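Local coordinates for protein chitin deacetylase (Bombyx mori, PDB 5ZNT) that removes the N-acetyl groups from N-acetylglucosamine units of chitin, using a zinc ion, to give chitosan and acetate, at residues S170-P175 with W182-Y187; L216-D221 with S236-L241; N248-N253 with E282-W287. One frame throughout, in Å; residues are numbered along the deposited sequence.

Contact 1: residues S170-P175 with W182-Y187; sequences STITAP and WPYTMY. Unlike the reference sequence in segment 182-187: Trp182 (reference Cys).
Ile172 and Tyr184 sit on two extended stretches with their CA atoms 11.0 Å apart, too far for the backbones to bond directly, so side chains alone bridge the distance. Ile172 points its CB toward 182-187 and meets two residues there with different branches. Its CG2 methyl, anti to the backbone N (chi1 -67° places CG1 beside that N), ends 3.7 Å from Tyr184 OH. The approach is nearly end-on: CG2 lies beyond the hydroxyl, with a CZ-OH-CG2 angle of about 161°, and the two side chains stand roughly at right angles. Tyr184 CB does not itself point at the other segment; with chi1 at 55° its CG lies between the backbone N and the carbonyl carbon, and the long ring carries the hydroxyl across. That oxygen is hydrogen-bonded to His192 NE2, so the methyl packs against a polar atom already held by a partner. The two short strands, 173-174 and 184-185, belong to the mixed sheet of the deacetylase domain of this carbohydrate esterase family 4 enzyme, and both pair with strand 209-214, the first parallel and the second antiparallel. They are thus joined through a third strand, and Ile172 itself is hydrogen-bonded through its backbone to Met213. The other branch of the isoleucine runs out through CG1 to CD1, which meets the sulfur of Met186 more loosely, CD1 to SD being 4.3 Å. Met186 folds back so that SD also rests 3.5 Å from CE1 of Tyr184, within its own segment. Phe158 of helix 154-163 packs on both Ile172 and Met186.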
loop_
_atom_site.group_PDB
_atom_site.type_symbol
_atom_site.label_atom_id
_atom_site.label_comp_id
_atom_site.label_asym_id
_atom_site.label_seq_id
_atom_site.Cartn_x
_atom_site.Cartn_y
_atom_site.Cartn_z
ATOM N N SER A 170 -5.139 3.288 -2.337
ATOM C CA SER A 170 -3.827 3.923 -2.498
ATOM C C SER A 170 -3.458 3.804 -3.974
ATOM O O SER A 170 -2.540 3.082 -4.372
ATOM C CB SER A 170 -2.748 3.313 -1.601
ATOM O OG SER A 170 -1.556 4.112 -1.666
ATOM N N THR A 171 -4.207 4.520 -4.797
ATOM C CA THR A 171 -3.969 4.598 -6.234
ATOM C C THR A 171 -3.765 6.029 -6.726
ATOM O O THR A 171 -3.099 6.235 -7.742
ATOM C CB THR A 171 -5.158 3.981 -6.990
ATOM O OG1 THR A 171 -5.451 2.685 -6.451
ATOM C CG2 THR A 171 -4.880 3.885 -8.478
ATOM N N ILE A 172 -4.306 7.014 -6.022
ATOM C CA ILE A 172 -4.279 8.398 -6.479
ATOM C C ILE A 172 -2.925 9.009 -6.155
ATOM O O ILE A 172 -2.457 8.939 -5.014
ATOM C CB ILE A 172 -5.421 9.191 -5.834
ATOM C CG1 ILE A 172 -6.752 8.652 -6.362
ATOM C CG2 ILE A 172 -5.253 10.712 -6.118
ATOM C CD1 ILE A 172 -7.953 9.234 -5.650
ATOM N N THR A 173 -2.272 9.578 -7.162
ATOM C CA THR A 173 -0.984 10.234 -6.982
ATOM C C THR A 173 -1.182 11.732 -6.758
ATOM O O THR A 173 -2.043 12.352 -7.388
ATOM C CB THR A 173 -0.095 9.992 -8.205
ATOM O OG1 THR A 173 0.182 8.576 -8.327
ATOM C CG2 THR A 173 1.175 10.728 -8.053
ATOM N N ALA A 174 -0.403 12.309 -5.835
ATOM C CA ALA A 174 -0.407 13.757 -5.662
ATOM C C ALA A 174 0.880 14.327 -6.214
ATOM O O ALA A 174 1.956 13.823 -5.880
ATOM C CB ALA A 174 -0.557 14.148 -4.182
ATOM N N PRO A 175 0.831 15.353 -7.060
ATOM C CA PRO A 175 2.075 15.886 -7.617
ATOM C C PRO A 175 2.998 16.374 -6.513
ATOM O O PRO A 175 2.545 16.794 -5.443
ATOM C CB PRO A 175 1.607 17.048 -8.516
ATOM C CG PRO A 175 0.294 17.431 -7.998
ATOM C CD PRO A 175 -0.344 16.138 -7.473
ATOM N N TRP A 182 -1.134 14.789 3.663
ATOM C CA TRP A 182 -1.643 13.752 4.545
ATOM C C TRP A 182 -2.747 12.970 3.828
ATOM O O TRP A 182 -3.390 13.499 2.911
ATOM C CB TRP A 182 -2.198 14.372 5.836
ATOM C CG TRP A 182 -1.118 14.675 6.832
ATOM C CD1 TRP A 182 -0.261 15.754 6.829
ATOM C CD2 TRP A 182 -0.745 13.866 7.957
ATOM N NE1 TRP A 182 0.612 15.663 7.899
ATOM C CE2 TRP A 182 0.326 14.521 8.608
ATOM C CE3 TRP A 182 -1.239 12.667 8.498
ATOM C CZ2 TRP A 182 0.935 14.000 9.747
ATOM C CZ3 TRP A 182 -0.626 12.148 9.632
ATOM C CH2 TRP A 182 0.443 12.821 10.248
ATOM N N PRO A 183 -2.993 11.717 4.226
ATOM C CA PRO A 183 -4.169 10.999 3.703
ATOM C C PRO A 183 -5.427 11.827 3.906
ATOM O O PRO A 183 -5.480 12.712 4.769
ATOM C CB PRO A 183 -4.218 9.709 4.536
ATOM C CG PRO A 183 -2.793 9.485 4.964
ATOM C CD PRO A 183 -2.186 10.882 5.140
ATOM N N TYR A 184 -6.447 11.532 3.103
ATOM C CA TYR A 184 -7.714 12.235 3.206
ATOM C C TYR A 184 -8.832 11.256 2.874
ATOM O O TYR A 184 -8.603 10.231 2.225
ATOM C CB TYR A 184 -7.735 13.477 2.291
ATOM C CG TYR A 184 -7.415 13.190 0.843
ATOM C CD1 TYR A 184 -8.415 12.785 -0.042
ATOM C CD2 TYR A 184 -6.120 13.336 0.354
ATOM C CE1 TYR A 184 -8.132 12.511 -1.364
ATOM C CE2 TYR A 184 -5.820 13.054 -0.968
ATOM C CZ TYR A 184 -6.833 12.642 -1.818
ATOM O OH TYR A 184 -6.554 12.371 -3.130
ATOM N N THR A 185 -10.035 11.540 3.365
ATOM C CA THR A 185 -11.184 10.745 2.952
ATOM C C THR A 185 -11.822 11.370 1.715
ATOM O O THR A 185 -11.612 12.543 1.399
ATOM C CB THR A 185 -12.223 10.607 4.072
ATOM O OG1 THR A 185 -12.810 11.876 4.357
ATOM C CG2 THR A 185 -11.583 10.066 5.337
ATOM N N MET A 186 -12.573 10.559 0.985
ATOM C CA MET A 186 -13.142 11.011 -0.271
ATOM C C MET A 186 -14.556 11.580 -0.115
ATOM O O MET A 186 -15.246 11.758 -1.122
ATOM C CB MET A 186 -13.147 9.868 -1.295
ATOM C CG MET A 186 -11.761 9.326 -1.699
ATOM S SD MET A 186 -10.736 10.516 -2.608
ATOM C CE MET A 186 -11.962 11.380 -3.529
ATOM N N TYR A 187 -15.001 11.864 1.114
ATOM C CA TYR A 187 -16.311 12.495 1.284
ATOM C C TYR A 187 -16.343 13.885 0.656
ATOM O O TYR A 187 -17.402 14.354 0.223
ATOM C CB TYR A 187 -16.663 12.626 2.760
ATOM C CG TYR A 187 -16.976 11.359 3.517
ATOM C CD1 TYR A 187 -18.168 10.665 3.301
ATOM C CD2 TYR A 187 -16.103 10.888 4.500
ATOM C CE1 TYR A 187 -18.472 9.523 4.027
ATOM C CE2 TYR A 187 -16.397 9.744 5.228
ATOM C CZ TYR A 187 -17.582 9.071 4.993
ATOM O OH TYR A 187 -17.846 7.937 5.731
#

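Contact 2: residues L216-D221 with S236-L241; sequences LDRRED and SCSNIL
Asn239 closes on Arg218 with both ends of its amide, one bonding the backbone and the other pressing on the side chain. ND2 donates to Arg218 O over 2.8 Å with an N-H...O angle of 155°; the acceptor lies close to the amide plane, although the donor is tilted from the plane of the carbonyl it meets. Beside it, OD1 packs against the aliphatic part of the arginine, 3.1 Å from CD and 3.6 Å from CB, and this buried oxygen has no hydrogen-bonding partner in the model. Arg218 CG stands between the backbone N and the carbonyl carbon (chi1 65°), which brings the chain alongside the amide before it bends at chi3. An alanine here in place of the asparagine is likely to leave Arg218 O without its donor and open a gap along the arginine methylenes, giving that chain more freedom to swing. Both segments belong to the long loop between strand 209-214 and helix 243-258 in the deacetylase domain. Within it Cys237 to Ile240 form a type I beta turn, closed by Ile240 N to Cys237 O, and the Cys231-Cys237 disulfide staples the loop, Cys231 also pairing through its backbone with Leu216. Past CD the contact slackens toward the surface: Arg218 NH1 is 3.9 Å from Ser238 OG, and NH2 is equally distant from Ser236 O, both too long for hydrogen bonds. Within 216-221, Asp217 OD1 accepts from Arg219 N in an Asx turn and the same carboxylate is gripped side-on by NE and NH2 of Arg219, the NH2 to OD2 distance being 2.8 Å, with His252 NE2 also bonded to OD2.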
loop_
_atom_site.group_PDB
_atom_site.type_symbol
_atom_site.label_atom_id
_atom_site.label_comp_id
_atom_site.label_asym_id
_atom_site.label_seq_id
_atom_site.Cartn_x
_atom_site.Cartn_y
_atom_site.Cartn_z
ATOM N N LEU A 216 7.743 11.643 -5.011
ATOM C CA LEU A 216 9.006 11.954 -4.373
ATOM C C LEU A 216 9.827 12.846 -5.306
ATOM O O LEU A 216 9.646 12.828 -6.524
ATOM C CB LEU A 216 9.774 10.675 -4.025
ATOM C CG LEU A 216 9.465 9.968 -2.680
ATOM C CD1 LEU A 216 8.013 9.914 -2.339
ATOM C CD2 LEU A 216 10.039 8.551 -2.689
ATOM N N ASP A 217 10.714 13.642 -4.706
ATOM C CA ASP A 217 11.583 14.579 -5.422
ATOM C C ASP A 217 12.830 13.825 -5.860
ATOM O O ASP A 217 13.614 13.358 -5.028
ATOM C CB ASP A 217 11.913 15.769 -4.514
ATOM C CG ASP A 217 12.795 16.832 -5.185
ATOM O OD1 ASP A 217 13.226 16.675 -6.347
ATOM O OD2 ASP A 217 13.054 17.850 -4.516
ATOM N N ARG A 218 13.002 13.663 -7.164
ATOM C CA ARG A 218 14.115 12.869 -7.664
ATOM C C ARG A 218 15.344 13.713 -7.994
ATOM O O ARG A 218 16.321 13.174 -8.526
ATOM C CB ARG A 218 13.678 12.117 -8.912
ATOM C CG ARG A 218 13.380 13.114 -9.990
ATOM C CD ARG A 218 13.444 12.521 -11.331
ATOM N NE ARG A 218 12.165 11.932 -11.672
ATOM C CZ ARG A 218 11.858 11.534 -12.895
ATOM N NH1 ARG A 218 12.754 11.688 -13.873
ATOM N NH2 ARG A 218 10.666 10.990 -13.135
ATOM N N ARG A 219 15.312 15.019 -7.725
ATOM C CA ARG A 219 16.420 15.885 -8.115
ATOM C C ARG A 219 17.687 15.473 -7.380
ATOM O O ARG A 219 17.700 15.396 -6.147
ATOM C CB ARG A 219 16.079 17.346 -7.824
ATOM C CG ARG A 219 15.167 17.983 -8.864
ATOM C CD ARG A 219 14.807 19.396 -8.438
ATOM N NE ARG A 219 14.330 19.426 -7.058
ATOM C CZ ARG A 219 14.253 20.523 -6.311
ATOM N NH1 ARG A 219 14.629 21.697 -6.806
ATOM N NH2 ARG A 219 13.812 20.443 -5.062
ATOM N N GLU A 220 18.748 15.195 -8.146
ATOM C CA GLU A 220 20.020 14.796 -7.550
ATOM C C GLU A 220 20.631 15.933 -6.740
ATOM O O GLU A 220 21.334 15.692 -5.752
ATOM C CB GLU A 220 20.979 14.335 -8.648
ATOM C CG GLU A 220 22.126 13.461 -8.169
ATOM C CD GLU A 220 22.842 12.769 -9.320
ATOM O OE1 GLU A 220 23.902 12.135 -9.086
ATOM O OE2 GLU A 220 22.336 12.853 -10.464
ATOM N N ASP A 221 20.345 17.174 -7.119
ATOM C CA ASP A 221 20.808 18.356 -6.403
ATOM C C ASP A 221 19.606 19.256 -6.155
ATOM O O ASP A 221 19.344 20.191 -6.925
ATOM C CB ASP A 221 21.897 19.083 -7.189
ATOM C CG ASP A 221 22.638 20.094 -6.348
ATOM O OD1 ASP A 221 22.699 19.900 -5.111
ATOM O OD2 ASP A 221 23.144 21.085 -6.920
ATOM N N SER A 236 9.986 4.070 -10.797
ATOM C CA SER A 236 9.754 5.038 -11.854
ATOM C C SER A 236 10.675 6.258 -11.756
ATOM O O SER A 236 10.599 7.136 -12.623
ATOM C CB SER A 236 8.288 5.474 -11.848
ATOM O OG SER A 236 7.998 6.353 -10.768
ATOM N N CYS A 237 11.545 6.339 -10.736
ATOM C CA CYS A 237 12.519 7.435 -10.625
ATOM C C CYS A 237 13.753 7.063 -11.442
ATOM O O CYS A 237 14.781 6.624 -10.920
ATOM C CB CYS A 237 12.880 7.718 -9.169
ATOM S SG CYS A 237 11.471 7.788 -8.013
ATOM N N SER A 238 13.659 7.295 -12.752
ATOM C CA SER A 238 14.575 6.670 -13.703
ATOM C C SER A 238 15.993 7.224 -13.650
ATOM O O SER A 238 16.893 6.583 -14.196
ATOM C CB SER A 238 14.017 6.807 -15.121
ATOM O OG SER A 238 13.497 8.109 -15.313
ATOM N N ASN A 239 16.223 8.375 -13.016
ATOM C CA ASN A 239 17.576 8.898 -12.864
ATOM C C ASN A 239 18.338 8.297 -11.684
ATOM O O ASN A 239 19.515 8.628 -11.498
ATOM C CB ASN A 239 17.547 10.424 -12.723
ATOM C CG ASN A 239 16.673 10.891 -11.567
ATOM O OD1 ASN A 239 15.605 10.328 -11.317
ATOM N ND2 ASN A 239 17.118 11.927 -10.866
ATOM N N ILE A 240 17.716 7.430 -10.884
ATOM C CA ILE A 240 18.410 6.777 -9.776
ATOM C C ILE A 240 19.180 5.580 -10.328
ATOM O O ILE A 240 18.589 4.535 -10.611
ATOM C CB ILE A 240 17.439 6.334 -8.677
ATOM C CG1 ILE A 240 16.669 7.520 -8.102
ATOM C CG2 ILE A 240 18.190 5.581 -7.572
ATOM C CD1 ILE A 240 15.662 7.090 -7.056
ATOM N N LEU A 241 20.504 5.715 -10.446
ATOM C CA LEU A 241 21.325 4.668 -11.041
ATOM C C LEU A 241 22.310 3.998 -10.092
ATOM O O LEU A 241 22.727 2.868 -10.372
ATOM C CB LEU A 241 22.108 5.226 -12.239
ATOM C CG LEU A 241 21.192 5.821 -13.307
ATOM C CD1 LEU A 241 21.967 6.811 -14.150
ATOM C CD2 LEU A 241 20.508 4.739 -14.157
#

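Contact 3: residues N248-N253 with E282-W287; sequences NFLNHN and EAFLYW
Leu250 reaches from helix 243-258 onto the indole of Trp287, and its side chain can be followed outward atom by atom. CB lies over one face of the ring, 3.5 Å from the centroid of its five-membered part and only 7° off the normal, a CH-pi contact. With CG beside the backbone N, anti to the carbonyl carbon, the chain then runs along the indole toward the tryptophan's own root. There the CD1 methyl is 3.8 Å from Trp287 CG and equally close to its CB. Roughly at right angles to that approach, the same methyl meets the ring edge of Phe284, at 4.1 Å from CD1 of that ring. Leu250 also packs on Leu267 of strand 265-270. The helices to which these residues belong run in broadly the same direction, their short segments crossing at -39° with a closest axis approach of 10.3 Å. Strand 265-270 lies between them in sequence, and they belong to the helices packed outside the parallel strands, in keeping with the distorted beta/alpha barrel of family 4 carbohydrate esterases: Trp287 touches Ile40 and Phe284 touches Ile42, both on strand 38-45. The indole edge has a polar neighbour as well. Asn251 OD1, near the ring plane, accepts a weak hydrogen bond from Trp287 NE1 at 3.0 Å, its N-H...O angle only 128°. Trp287 CG stands anti to the backbone N, sending the ring across to the leucine and asparagine, while Phe254 of helix 243-258 also packs against it.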
loop_
_atom_site.group_PDB
_atom_site.type_symbol
_atom_site.label_atom_id
_atom_site.label_comp_id
_atom_site.label_asym_id
_atom_site.label_seq_id
_atom_site.Cartn_x
_atom_site.Cartn_y
_atom_site.Cartn_z
ATOM N N ASN A 248 20.965 9.104 -0.974
ATOM C CA ASN A 248 20.695 10.537 -0.838
ATOM C C ASN A 248 19.243 10.863 -1.173
ATOM O O ASN A 248 18.628 11.724 -0.539
ATOM C CB ASN A 248 21.654 11.337 -1.727
ATOM C CG ASN A 248 23.115 11.140 -1.325
ATOM O OD1 ASN A 248 23.423 10.991 -0.148
ATOM N ND2 ASN A 248 24.003 11.117 -2.299
ATOM N N PHE A 249 18.677 10.164 -2.157
ATOM C CA PHE A 249 17.269 10.339 -2.500
ATOM C C PHE A 249 16.366 10.014 -1.307
ATOM O O PHE A 249 15.422 10.760 -1.001
ATOM C CB PHE A 249 16.977 9.453 -3.715
ATOM C CG PHE A 249 15.528 9.280 -4.041
ATOM C CD1 PHE A 249 14.888 10.160 -4.894
ATOM C CD2 PHE A 249 14.823 8.200 -3.537
ATOM C CE1 PHE A 249 13.567 9.978 -5.234
ATOM C CE2 PHE A 249 13.483 8.009 -3.870
ATOM C CZ PHE A 249 12.863 8.900 -4.718
ATOM N N LEU A 250 16.662 8.929 -0.590
ATOM C CA LEU A 250 15.869 8.600 0.592
ATOM C C LEU A 250 16.021 9.656 1.682
ATOM O O LEU A 250 15.032 10.044 2.308
ATOM C CB LEU A 250 16.272 7.232 1.127
ATOM C CG LEU A 250 15.912 6.046 0.239
ATOM C CD1 LEU A 250 16.771 4.867 0.654
ATOM C CD2 LEU A 250 14.414 5.707 0.332
ATOM N N ASN A 251 17.247 10.129 1.931
ATOM C CA ASN A 251 17.434 11.175 2.938
ATOM C C ASN A 251 16.717 12.458 2.560
ATOM O O ASN A 251 16.066 13.076 3.409
ATOM C CB ASN A 251 18.908 11.461 3.138
ATOM C CG ASN A 251 19.535 10.519 4.110
ATOM O OD1 ASN A 251 18.843 9.892 4.924
ATOM N ND2 ASN A 251 20.845 10.392 4.036
ATOM N N HIS A 252 16.836 12.881 1.292
ATOM C CA HIS A 252 16.223 14.143 0.872
ATOM C C HIS A 252 14.711 14.095 1.030
ATOM O O HIS A 252 14.100 15.047 1.530
ATOM C CB HIS A 252 16.599 14.466 -0.580
ATOM C CG HIS A 252 15.832 15.616 -1.162
ATOM N ND1 HIS A 252 15.764 16.854 -0.553
ATOM C CD2 HIS A 252 15.085 15.713 -2.287
ATOM C CE1 HIS A 252 15.007 17.660 -1.281
ATOM N NE2 HIS A 252 14.574 16.987 -2.334
ATOM N N ASN A 253 14.080 12.989 0.623
ATOM C CA ASN A 253 12.628 12.951 0.722
ATOM C C ASN A 253 12.163 12.680 2.148
ATOM O O ASN A 253 11.112 13.184 2.562
ATOM C CB ASN A 253 12.076 11.937 -0.282
ATOM C CG ASN A 253 12.106 12.479 -1.702
ATOM O OD1 ASN A 253 11.335 13.369 -2.044
ATOM N ND2 ASN A 253 13.008 11.964 -2.520
ATOM N N GLU A 282 21.227 -2.796 -0.824
ATOM C CA GLU A 282 22.219 -2.478 0.200
ATOM C C GLU A 282 22.040 -1.055 0.717
ATOM O O GLU A 282 22.071 -0.819 1.929
ATOM C CB GLU A 282 23.632 -2.678 -0.351
ATOM C CG GLU A 282 24.715 -2.146 0.587
ATOM C CD GLU A 282 26.122 -2.384 0.068
ATOM O OE1 GLU A 282 26.443 -3.538 -0.288
ATOM O OE2 GLU A 282 26.900 -1.413 0.005
ATOM N N ALA A 283 21.831 -0.096 -0.185
ATOM C CA ALA A 283 21.613 1.284 0.230
ATOM C C ALA A 283 20.320 1.426 1.026
ATOM O O ALA A 283 20.259 2.187 1.999
ATOM C CB ALA A 283 21.603 2.204 -0.994
ATOM N N PHE A 284 19.278 0.700 0.634
ATOM C CA PHE A 284 18.000 0.798 1.327
ATOM C C PHE A 284 18.124 0.293 2.762
ATOM O O PHE A 284 17.625 0.922 3.703
ATOM C CB PHE A 284 16.945 -0.009 0.565
ATOM C CG PHE A 284 15.563 0.066 1.152
ATOM C CD1 PHE A 284 15.019 1.282 1.542
ATOM C CD2 PHE A 284 14.805 -1.077 1.294
ATOM C CE1 PHE A 284 13.733 1.354 2.078
ATOM C CE2 PHE A 284 13.514 -1.020 1.826
ATOM C CZ PHE A 284 12.981 0.203 2.216
ATOM N N LEU A 285 18.745 -0.867 2.940
ATOM C CA LEU A 285 18.910 -1.414 4.280
ATOM C C LEU A 285 19.830 -0.533 5.126
ATOM O O LEU A 285 19.550 -0.291 6.309
ATOM C CB LEU A 285 19.439 -2.840 4.184
ATOM C CG LEU A 285 18.449 -3.779 3.486
ATOM C CD1 LEU A 285 18.943 -5.207 3.490
ATOM C CD2 LEU A 285 17.059 -3.671 4.143
ATOM N N TYR A 286 20.927 -0.048 4.544
ATOM C CA TYR A 286 21.778 0.896 5.259
ATOM C C TYR A 286 20.959 2.081 5.752
ATOM O O TYR A 286 21.046 2.475 6.926
ATOM C CB TYR A 286 22.915 1.365 4.353
ATOM C CG TYR A 286 23.905 2.260 5.055
ATOM C CD1 TYR A 286 23.636 3.610 5.238
ATOM C CD2 TYR A 286 25.106 1.755 5.536
ATOM C CE1 TYR A 286 24.530 4.439 5.892
ATOM C CE2 TYR A 286 26.017 2.578 6.187
ATOM C CZ TYR A 286 25.720 3.916 6.368
ATOM O OH TYR A 286 26.615 4.750 7.022
ATOM N N TRP A 287 20.146 2.655 4.861
ATOM C CA TRP A 287 19.305 3.790 5.218
ATOM C C TRP A 287 18.333 3.440 6.340
ATOM O O TRP A 287 18.213 4.183 7.327
ATOM C CB TRP A 287 18.550 4.275 3.977
ATOM C CG TRP A 287 17.671 5.437 4.259
ATOM C CD1 TRP A 287 18.063 6.751 4.383
ATOM C CD2 TRP A 287 16.248 5.421 4.462
ATOM N NE1 TRP A 287 16.977 7.539 4.656
ATOM C CE2 TRP A 287 15.852 6.754 4.706
ATOM C CE3 TRP A 287 15.269 4.408 4.465
ATOM C CZ2 TRP A 287 14.531 7.109 4.945
ATOM C CZ3 TRP A 287 13.955 4.767 4.702
ATOM C CH2 TRP A 287 13.600 6.106 4.952
#

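How the contacts relate
The three contacts follow one another along the chain without overlap. Contact 1 brings together two short strands of the mixed sheet; strand 209-214, with which both pair, leads into the loop that holds contact 2, and that loop ends at helix 243-258, the first helix of contact 3. Contacts 2 and 3 are neighbours, their centres about 12 Å apart, and they touch: Asn253 OD1 takes a probable hydrogen bond from Asp217 N, and His252 NE2 pairs with Asp217 OD2. Contact 1 is more remote, its centre about 22 Å from that of contact 2 and 25 Å from that of contact 3. The disulfide-bearing loop thus links the mixed sheet to the helices packed on the parallel sheet.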